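PDB 3CKY: 2-(hydroxymethyl)glutarate dehydrogenase from Eubacterium barkeri, which catalyses the NAD-dependent interconversion of (S)-2-hydroxymethylglutarate and 2-formylglutarate, a step of nicotinate fermentation, as a homotetramer. Local coordinates for residues Gly83-Cys88 / Lys110-Lys115; Phe236-Gln241 / Met275-Glu280; Gln267-Gly272 / Ser283-Val288. All coordinates share one frame; numbering follows the deposited sequence.

Interaction 1 of 3, residues Gly83-Cys88 / Lys110-Lys115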
loop_
_atom_site.group_PDB
_atom_site.type_symbol
_atom_site.label_atom_id
_atom_site.label_comp_id
_atom_site.label_asym_id
_atom_site.label_seq_id
_atom_site.Cartn_x
_atom_site.Cartn_y
_atom_site.Cartn_z
ATOM N N GLY A 83 34.568 -0.601 22.351
ATOM C CA GLY A 83 33.508 0.392 22.198
ATOM C C GLY A 83 33.518 1.499 23.232
ATOM O O GLY A 83 34.286 1.462 24.197
ATOM N N VAL A 84 32.652 2.487 23.015
ATOM C CA VAL A 84 32.492 3.612 23.937
ATOM C C VAL A 84 32.009 3.141 25.314
ATOM O O VAL A 84 32.527 3.587 26.341
ATOM C CB VAL A 84 31.534 4.682 23.346
ATOM C CG1 VAL A 84 31.031 5.645 24.421
ATOM C CG2 VAL A 84 32.232 5.436 22.224
ATOM N N LEU A 85 31.043 2.224 25.324
ATOM C CA LEU A 85 30.473 1.690 26.568
ATOM C C LEU A 85 31.524 1.089 27.498
ATOM O O LEU A 85 31.506 1.349 28.703
ATOM C CB LEU A 85 29.381 0.650 26.261
ATOM C CG LEU A 85 27.905 1.100 26.240
ATOM C CD1 LEU A 85 27.729 2.602 26.181
ATOM C CD2 LEU A 85 27.148 0.424 25.099
ATOM N N SER A 86 32.442 0.301 26.943
ATOM C CA SER A 86 33.486 -0.335 27.744
ATOM C C SER A 86 34.448 0.678 28.383
ATOM O O SER A 86 35.063 0.385 29.408
ATOM C CB SER A 86 34.276 -1.349 26.903
ATOM O OG SER A 86 35.072 -0.703 25.923
ATOM N N ALA A 87 34.570 1.861 27.778
ATOM C CA ALA A 87 35.498 2.894 28.252
ATOM C C ALA A 87 34.852 3.935 29.172
ATOM O O ALA A 87 35.551 4.788 29.714
ATOM C CB ALA A 87 36.151 3.589 27.068
ATOM N N CYS A 88 33.530 3.878 29.338
ATOM C CA CYS A 88 32.825 4.790 30.239
ATOM C C CYS A 88 32.930 4.328 31.682
ATOM O O CYS A 88 32.852 3.129 31.962
ATOM C CB CYS A 88 31.342 4.870 29.892
ATOM S SG CYS A 88 30.971 5.680 28.356
ATOM N N LYS A 110 19.922 -1.153 27.529
ATOM C CA LYS A 110 20.038 -2.381 28.323
ATOM C C LYS A 110 21.485 -2.833 28.481
ATOM O O LYS A 110 21.887 -3.209 29.577
ATOM C CB LYS A 110 19.200 -3.514 27.723
ATOM C CG LYS A 110 17.751 -3.515 28.195
ATOM C CD LYS A 110 17.583 -4.312 29.482
ATOM C CE LYS A 110 17.516 -5.809 29.212
ATOM N NZ LYS A 110 17.214 -6.574 30.449
ATOM N N VAL A 111 22.264 -2.790 27.397
ATOM C CA VAL A 111 23.686 -3.126 27.479
ATOM C C VAL A 111 24.431 -2.084 28.323
ATOM O O VAL A 111 25.323 -2.431 29.103
ATOM C CB VAL A 111 24.368 -3.288 26.076
ATOM C CG1 VAL A 111 23.581 -4.246 25.194
ATOM C CG2 VAL A 111 24.544 -1.959 25.380
ATOM N N ALA A 112 24.051 -0.817 28.173
ATOM C CA ALA A 112 24.638 0.264 28.957
ATOM C C ALA A 112 24.339 0.095 30.452
ATOM O O ALA A 112 25.238 0.225 31.287
ATOM C CB ALA A 112 24.129 1.625 28.452
ATOM N N ALA A 113 23.081 -0.209 30.770
ATOM C CA ALA A 113 22.619 -0.346 32.157
ATOM C C ALA A 113 23.393 -1.387 32.966
ATOM O O ALA A 113 23.659 -1.173 34.152
ATOM C CB ALA A 113 21.125 -0.666 32.189
ATOM N N GLU A 114 23.753 -2.513 32.352
ATOM C CA GLU A 114 24.534 -3.533 33.071
ATOM C C GLU A 114 25.954 -3.050 33.418
ATOM O O GLU A 114 26.592 -3.594 34.319
ATOM C CB GLU A 114 24.594 -4.854 32.293
ATOM C CG GLU A 114 25.120 -4.720 30.868
ATOM C CD GLU A 114 25.594 -6.029 30.271
ATOM O OE1 GLU A 114 26.202 -6.852 31.000
ATOM O OE2 GLU A 114 25.372 -6.226 29.057
ATOM N N LYS A 115 26.434 -2.035 32.699
ATOM C CA LYS A 115 27.716 -1.388 32.998
ATOM C C LYS A 115 27.547 -0.148 33.881
ATOM O O LYS A 115 28.503 0.599 34.105
ATOM C CB LYS A 115 28.418 -0.987 31.697
ATOM C CG LYS A 115 28.711 -2.147 30.757
ATOM C CD LYS A 115 29.383 -1.670 29.477
ATOM C CE LYS A 115 30.214 -2.776 28.833
ATOM N NZ LYS A 115 30.635 -2.408 27.450
#
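Lys115 reaches across from the end of helix 102-114 to the short helical turn 84-87, where it meets Leu85 and Ser86. Its CG stands anti to the carbonyl carbon (chi1 -59°), and beyond CG the chain runs extended. CB and CG make no close contact with 83-88. CD is the first atom to arrive, resting 3.8 Å from Leu85 O and 4.0 Å from Leu85 CB. CE links CD to NZ without one of the closer contacts. The terminal NZ goes further, to 3.5 Å from Leu85 CB and 3.8 Å from Ser86 CB. It also lies 3.3 Å from Ser86 N, but both nitrogens are donors and no bond joins them. CD and NZ thus come up to the turn, the ammonium group ending beside the backbone.

Leu85 supplies the apolar half. Its CB bond is directed at helix 102-114, and its side chain crosses that of Val111 at about a right angle, CD2 meeting Val111 CG2 at 3.5 Å. The other methyl, CD1, comes within 4.4 Å of Ala112 CB, a looser touch. Met78 of helix 71-79 and Ile117 also pack on Leu85, which is buried. Ser86 turns its hydroxyl back into its own segment, where OG donates to Gly83 O, tilted 30° from the carbonyl plane.

The two helical pieces of the Rossmann-type NAD-binding domain thus meet through van der Waals contact, without a direct hydrogen bond or salt bridge between the segments. Leucine, valine and alanine form the apolar part, while the lysine brings CD and, closer still, its NZ, which lies beside Leu85 CB and the exposed Ser86.

Interaction 2 of 3, residues Phe236-Gln241 / Met275-Glu280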
loop_
_atom_site.group_PDB
_atom_site.type_symbol
_atom_site.label_atom_id
_atom_site.label_comp_id
_atom_site.label_asym_id
_atom_site.label_seq_id
_atom_site.Cartn_x
_atom_site.Cartn_y
_atom_site.Cartn_z
ATOM N N PHE A 236 14.832 20.218 2.578
ATOM C CA PHE A 236 15.006 18.979 3.308
ATOM C C PHE A 236 15.069 17.846 2.279
ATOM O O PHE A 236 14.068 17.528 1.625
ATOM C CB PHE A 236 13.852 18.806 4.288
ATOM C CG PHE A 236 13.981 17.601 5.151
ATOM C CD1 PHE A 236 15.109 17.420 5.945
ATOM C CD2 PHE A 236 12.983 16.642 5.177
ATOM C CE1 PHE A 236 15.235 16.299 6.744
ATOM C CE2 PHE A 236 13.114 15.516 5.966
ATOM C CZ PHE A 236 14.233 15.343 6.760
ATOM N N ALA A 237 16.256 17.258 2.146
ATOM C CA ALA A 237 16.541 16.277 1.097
ATOM C C ALA A 237 15.540 15.136 1.079
ATOM O O ALA A 237 15.166 14.603 2.125
ATOM C CB ALA A 237 17.976 15.717 1.230
ATOM N N MET A 238 15.110 14.775 -0.128
ATOM C CA MET A 238 14.171 13.671 -0.324
ATOM C C MET A 238 14.708 12.368 0.294
ATOM O O MET A 238 13.944 11.601 0.876
ATOM C CB MET A 238 13.885 13.488 -1.812
ATOM C CG MET A 238 12.728 12.542 -2.096
ATOM S SD MET A 238 12.430 12.280 -3.846
ATOM C CE MET A 238 11.968 13.919 -4.423
ATOM N N ASP A 239 16.020 12.138 0.173
ATOM C CA ASP A 239 16.658 10.968 0.778
ATOM C C ASP A 239 16.422 10.928 2.278
ATOM O O ASP A 239 16.196 9.862 2.841
ATOM C CB ASP A 239 18.168 10.943 0.506
ATOM C CG ASP A 239 18.515 10.597 -0.941
ATOM O OD1 ASP A 239 17.781 9.824 -1.603
ATOM O OD2 ASP A 239 19.546 11.088 -1.432
ATOM N N LEU A 240 16.465 12.091 2.920
ATOM C CA LEU A 240 16.334 12.159 4.370
ATOM C C LEU A 240 14.896 11.927 4.831
ATOM O O LEU A 240 14.648 11.199 5.783
ATOM C CB LEU A 240 16.883 13.478 4.895
ATOM C CG LEU A 240 18.383 13.659 4.687
ATOM C CD1 LEU A 240 18.835 15.058 5.125
ATOM C CD2 LEU A 240 19.186 12.552 5.424
ATOM N N GLN A 241 13.950 12.532 4.132
ATOM C CA GLN A 241 12.537 12.291 4.389
ATOM C C GLN A 241 12.161 10.811 4.193
ATOM O O GLN A 241 11.378 10.264 4.956
ATOM C CB GLN A 241 11.676 13.170 3.472
ATOM C CG GLN A 241 10.180 12.949 3.645
ATOM C CD GLN A 241 9.702 13.246 5.072
ATOM O OE1 GLN A 241 9.513 12.335 5.890
ATOM N NE2 GLN A 241 9.516 14.521 5.379
ATOM N N MET A 275 13.982 8.356 -9.833
ATOM C CA MET A 275 14.125 9.378 -10.866
ATOM C C MET A 275 15.319 10.317 -10.638
ATOM O O MET A 275 15.467 11.293 -11.370
ATOM C CB MET A 275 12.853 10.224 -10.939
ATOM C CG MET A 275 11.646 9.470 -11.461
ATOM S SD MET A 275 10.123 10.444 -11.344
ATOM C CE MET A 275 10.497 11.804 -12.463
ATOM N N GLY A 276 16.155 10.030 -9.636
ATOM C CA GLY A 276 17.379 10.799 -9.381
ATOM C C GLY A 276 17.173 12.075 -8.590
ATOM O O GLY A 276 18.032 12.955 -8.614
ATOM N N LEU A 277 16.065 12.154 -7.850
ATOM C CA LEU A 277 15.670 13.373 -7.142
ATOM C C LEU A 277 16.050 13.365 -5.662
ATOM O O LEU A 277 15.685 14.271 -4.930
ATOM C CB LEU A 277 14.164 13.569 -7.288
ATOM C CG LEU A 277 13.549 14.197 -8.558
ATOM C CD1 LEU A 277 14.463 14.241 -9.761
ATOM C CD2 LEU A 277 12.211 13.519 -8.877
ATOM N N GLY A 278 16.812 12.361 -5.227
ATOM C CA GLY A 278 17.125 12.174 -3.811
ATOM C C GLY A 278 17.753 13.344 -3.072
ATOM O O GLY A 278 17.513 13.529 -1.869
ATOM N N ARG A 279 18.549 14.140 -3.784
ATOM C CA ARG A 279 19.259 15.286 -3.196
ATOM C C ARG A 279 18.472 16.599 -3.256
ATOM O O ARG A 279 18.852 17.585 -2.633
ATOM C CB ARG A 279 20.604 15.475 -3.903
ATOM C CG ARG A 279 21.584 14.342 -3.658
ATOM C CD ARG A 279 22.191 14.457 -2.279
ATOM N NE ARG A 279 21.343 13.890 -1.227
ATOM C CZ ARG A 279 21.334 14.283 0.055
ATOM N NH1 ARG A 279 20.530 13.671 0.924
ATOM N NH2 ARG A 279 22.105 15.285 0.484
ATOM N N GLU A 280 17.379 16.610 -4.002
ATOM C CA GLU A 280 16.502 17.767 -4.045
ATOM C C GLU A 280 15.589 17.771 -2.827
ATOM O O GLU A 280 15.400 16.727 -2.194
ATOM C CB GLU A 280 15.658 17.724 -5.322
ATOM C CG GLU A 280 16.507 17.786 -6.582
ATOM C CD GLU A 280 15.716 17.893 -7.871
ATOM O OE1 GLU A 280 16.361 17.854 -8.935
ATOM O OE2 GLU A 280 14.473 18.025 -7.860
#
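Asp239 and Arg279 face each other at the start of helix 238-255, with the guanidinium set so that Ala237 CB lies over one face and Asp239 OD2 approaches its edge. Arg279 NH1 is 3.3 Å from Ala237 CB. In the salt bridge, Arg279 NE donates a weak bond to Asp239 OD2 at 3.3 Å. Bends at chi2 (-77°) and chi3 (83°) fold the arginine back toward the helix although its CB bond points away. The other carboxylate oxygen, OD1, pairs with Arg273, so two arginines share the aspartate and would be expected to stabilise its negative charge.

Met238 and Leu277 cross obliquely on another part of the contact, the methyl CE of Met238 reaching Leu277 CB at 3.6 Å. Between these groups the backbones clasp. Met238 N donates to Glu280 O over 2.9 Å, nearly in line with the carbonyl, and Asp239 N donates to Gly278 O, also 2.9 Å, in the carbonyl plane on a lone pair. Two amides of the first helical turn, just after the N-cap residue Ala237, are thereby satisfied by the type I turn Leu277-Glu280.

That turn follows the Schellman motif closing helix 260-274, in which Gly276 is the C-prime residue. The loop toward helix 286-293 is thus fastened to the N terminus of helix 238-255, while Met238 also packs on Phe269 of helix 260-274.

Interaction 3 of 3, residues Gln267-Gly272 / Ser283-Val288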
loop_
_atom_site.group_PDB
_atom_site.type_symbol
_atom_site.label_atom_id
_atom_site.label_comp_id
_atom_site.label_asym_id
_atom_site.label_seq_id
_atom_site.Cartn_x
_atom_site.Cartn_y
_atom_site.Cartn_z
ATOM N N GLN A 267 6.908 4.535 -0.643
ATOM C CA GLN A 267 7.085 4.034 -2.006
ATOM C C GLN A 267 6.978 5.141 -3.064
ATOM O O GLN A 267 7.656 5.098 -4.089
ATOM C CB GLN A 267 6.091 2.890 -2.294
ATOM C CG GLN A 267 6.309 1.651 -1.454
ATOM C CD GLN A 267 7.764 1.164 -1.391
ATOM O OE1 GLN A 267 8.231 0.724 -0.335
ATOM N NE2 GLN A 267 8.475 1.237 -2.501
ATOM N N ILE A 268 6.149 6.141 -2.798
ATOM C CA ILE A 268 6.061 7.304 -3.662
ATOM C C ILE A 268 7.376 8.097 -3.644
ATOM O O ILE A 268 7.898 8.472 -4.695
ATOM C CB ILE A 268 4.850 8.206 -3.266
ATOM C CG1 ILE A 268 3.532 7.430 -3.458
ATOM C CG2 ILE A 268 4.816 9.511 -4.125
ATOM C CD1 ILE A 268 2.332 8.106 -2.825
ATOM N N PHE A 269 7.930 8.328 -2.457
ATOM C CA PHE A 269 9.243 8.956 -2.355
ATOM C C PHE A 269 10.366 8.090 -2.946
ATOM O O PHE A 269 11.352 8.631 -3.435
ATOM C CB PHE A 269 9.591 9.312 -0.911
ATOM C CG PHE A 269 8.924 10.555 -0.421
ATOM C CD1 PHE A 269 9.305 11.801 -0.904
ATOM C CD2 PHE A 269 7.918 10.486 0.533
ATOM C CE1 PHE A 269 8.709 12.971 -0.432
ATOM C CE2 PHE A 269 7.309 11.633 1.004
ATOM C CZ PHE A 269 7.711 12.893 0.514
ATOM N N GLU A 270 10.220 6.766 -2.898
ATOM C CA GLU A 270 11.171 5.890 -3.585
ATOM C C GLU A 270 11.143 6.113 -5.096
ATOM O O GLU A 270 12.178 6.070 -5.751
ATOM C CB GLU A 270 10.909 4.408 -3.276
ATOM C CG GLU A 270 12.009 3.485 -3.767
ATOM C CD GLU A 270 13.371 3.863 -3.204
ATOM O OE1 GLU A 270 13.579 3.701 -1.982
ATOM O OE2 GLU A 270 14.222 4.344 -3.970
ATOM N N GLY A 271 9.948 6.343 -5.639
ATOM C CA GLY A 271 9.810 6.731 -7.043
ATOM C C GLY A 271 10.642 7.959 -7.385
ATOM O O GLY A 271 11.348 7.984 -8.401
ATOM N N GLY A 272 10.573 8.977 -6.528
ATOM C CA GLY A 272 11.359 10.187 -6.724
ATOM C C GLY A 272 12.844 9.903 -6.691
ATOM O O GLY A 272 13.602 10.431 -7.490
ATOM N N SER A 283 9.834 17.985 -1.610
ATOM C CA SER A 283 8.640 18.393 -2.344
ATOM C C SER A 283 8.772 18.135 -3.845
ATOM O O SER A 283 7.762 18.121 -4.570
ATOM C CB SER A 283 8.317 19.874 -2.098
ATOM O OG SER A 283 9.369 20.742 -2.502
ATOM N N ALA A 284 10.014 17.931 -4.305
ATOM C CA ALA A 284 10.291 17.501 -5.687
ATOM C C ALA A 284 9.658 16.150 -6.009
ATOM O O ALA A 284 9.598 15.767 -7.154
ATOM C CB ALA A 284 11.801 17.458 -5.957
ATOM N N VAL A 285 9.178 15.423 -5.011
ATOM C CA VAL A 285 8.432 14.168 -5.269
ATOM C C VAL A 285 7.213 14.387 -6.209
ATOM O O VAL A 285 6.807 13.465 -6.923
ATOM C CB VAL A 285 8.004 13.490 -3.939
ATOM C CG1 VAL A 285 6.819 14.229 -3.303
ATOM C CG2 VAL A 285 7.698 12.025 -4.160
ATOM N N ILE A 286 6.663 15.608 -6.220
ATOM C CA ILE A 286 5.611 15.982 -7.161
ATOM C C ILE A 286 5.997 15.683 -8.638
ATOM O O ILE A 286 5.143 15.345 -9.459
ATOM C CB ILE A 286 5.181 17.484 -7.010
ATOM C CG1 ILE A 286 3.820 17.718 -7.676
ATOM C CG2 ILE A 286 6.231 18.436 -7.634
ATOM C CD1 ILE A 286 3.152 19.053 -7.343
ATOM N N LYS A 287 7.285 15.814 -8.958
ATOM C CA LYS A 287 7.809 15.507 -10.296
ATOM C C LYS A 287 7.539 14.061 -10.735
ATOM O O LYS A 287 7.438 13.795 -11.928
ATOM C CB LYS A 287 9.304 15.751 -10.345
ATOM C CG LYS A 287 9.724 17.202 -10.202
ATOM C CD LYS A 287 11.243 17.308 -10.368
ATOM C CE LYS A 287 11.746 18.658 -9.967
ATOM N NZ LYS A 287 13.193 18.818 -10.309
ATOM N N VAL A 288 7.408 13.139 -9.777
ATOM C CA VAL A 288 6.941 11.764 -10.084
ATOM C C VAL A 288 5.627 11.760 -10.885
ATOM O O VAL A 288 5.514 11.087 -11.906
ATOM C CB VAL A 288 6.748 10.891 -8.831
ATOM C CG1 VAL A 288 6.102 9.539 -9.214
ATOM C CG2 VAL A 288 8.080 10.675 -8.105
#
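The backbones of 267-272 and 283-288 come nearest at Gly272 and Val285, whose CA atoms are 5.2 Å apart. Val285 enters between the side chains of Ile268 and Phe269. Its CB and CG1 bear on Phe269 CE1, the nearer approach being 3.6 Å from CB, and the two side chains cross at about a right angle with the valine meeting the ring obliquely. Val285 CG2, anti to the backbone N (chi1 of CG1 75°), sits 3.6 Å from Phe269 CD1 and just as near to Ile268 O. The same methyl of Val285 touches Ile268 CG2 at 3.8 Å. All of this is buried.

One turn further on, Val288 uses a single branch. Both glycines, Gly271 and Gly272, present backbone on this side, and Val288 CG2, which stands anti to the carbonyl carbon, rests on it, 3.4 Å from Gly272 N and 3.8 Å from Gly271 C. Gly272 N is bonded to Ile268 O within its helix; what crosses between the segments is van der Waals contact of methyls with side chains and backbone.

Phe269 is also covered by Met185 of helix 169-197 and Leu245 of helix 238-255, while Ile268 packs on Pro260 of the fourth subunit and Val288 on Met292 of the second. With one valine resting on a pair of glycines and the other on Ile268 and Phe269, this is a close helix-helix packing, and it belongs to the all-helical C-terminal domain of the HIBADH-related family, next to subunit interfaces of the homotetramer.

How the interactions relate
From the N terminus, interaction 1 closes a short loop that holds strand 93-96 and much of helix 102-114 within the Rossmann-type domain. It is complete before the others begin, and its centre lies 36 and 41 Å from those of interactions 2 and 3, across the middle of the chain. Those two belong to the helical C-terminal domain and cross: 236-241 precedes 267-272, and 275-280 precedes 283-288. Interaction 2 closes a loop holding the remainder of helix 238-255 and helix 260-274, and interaction 3 a shorter one through the following turn. They touch through the salt bridge of Glu280 and Lys287 and the packing of Met238 CE on Ala284 and Val285, joining helices 238-255, 260-274 and 286-293.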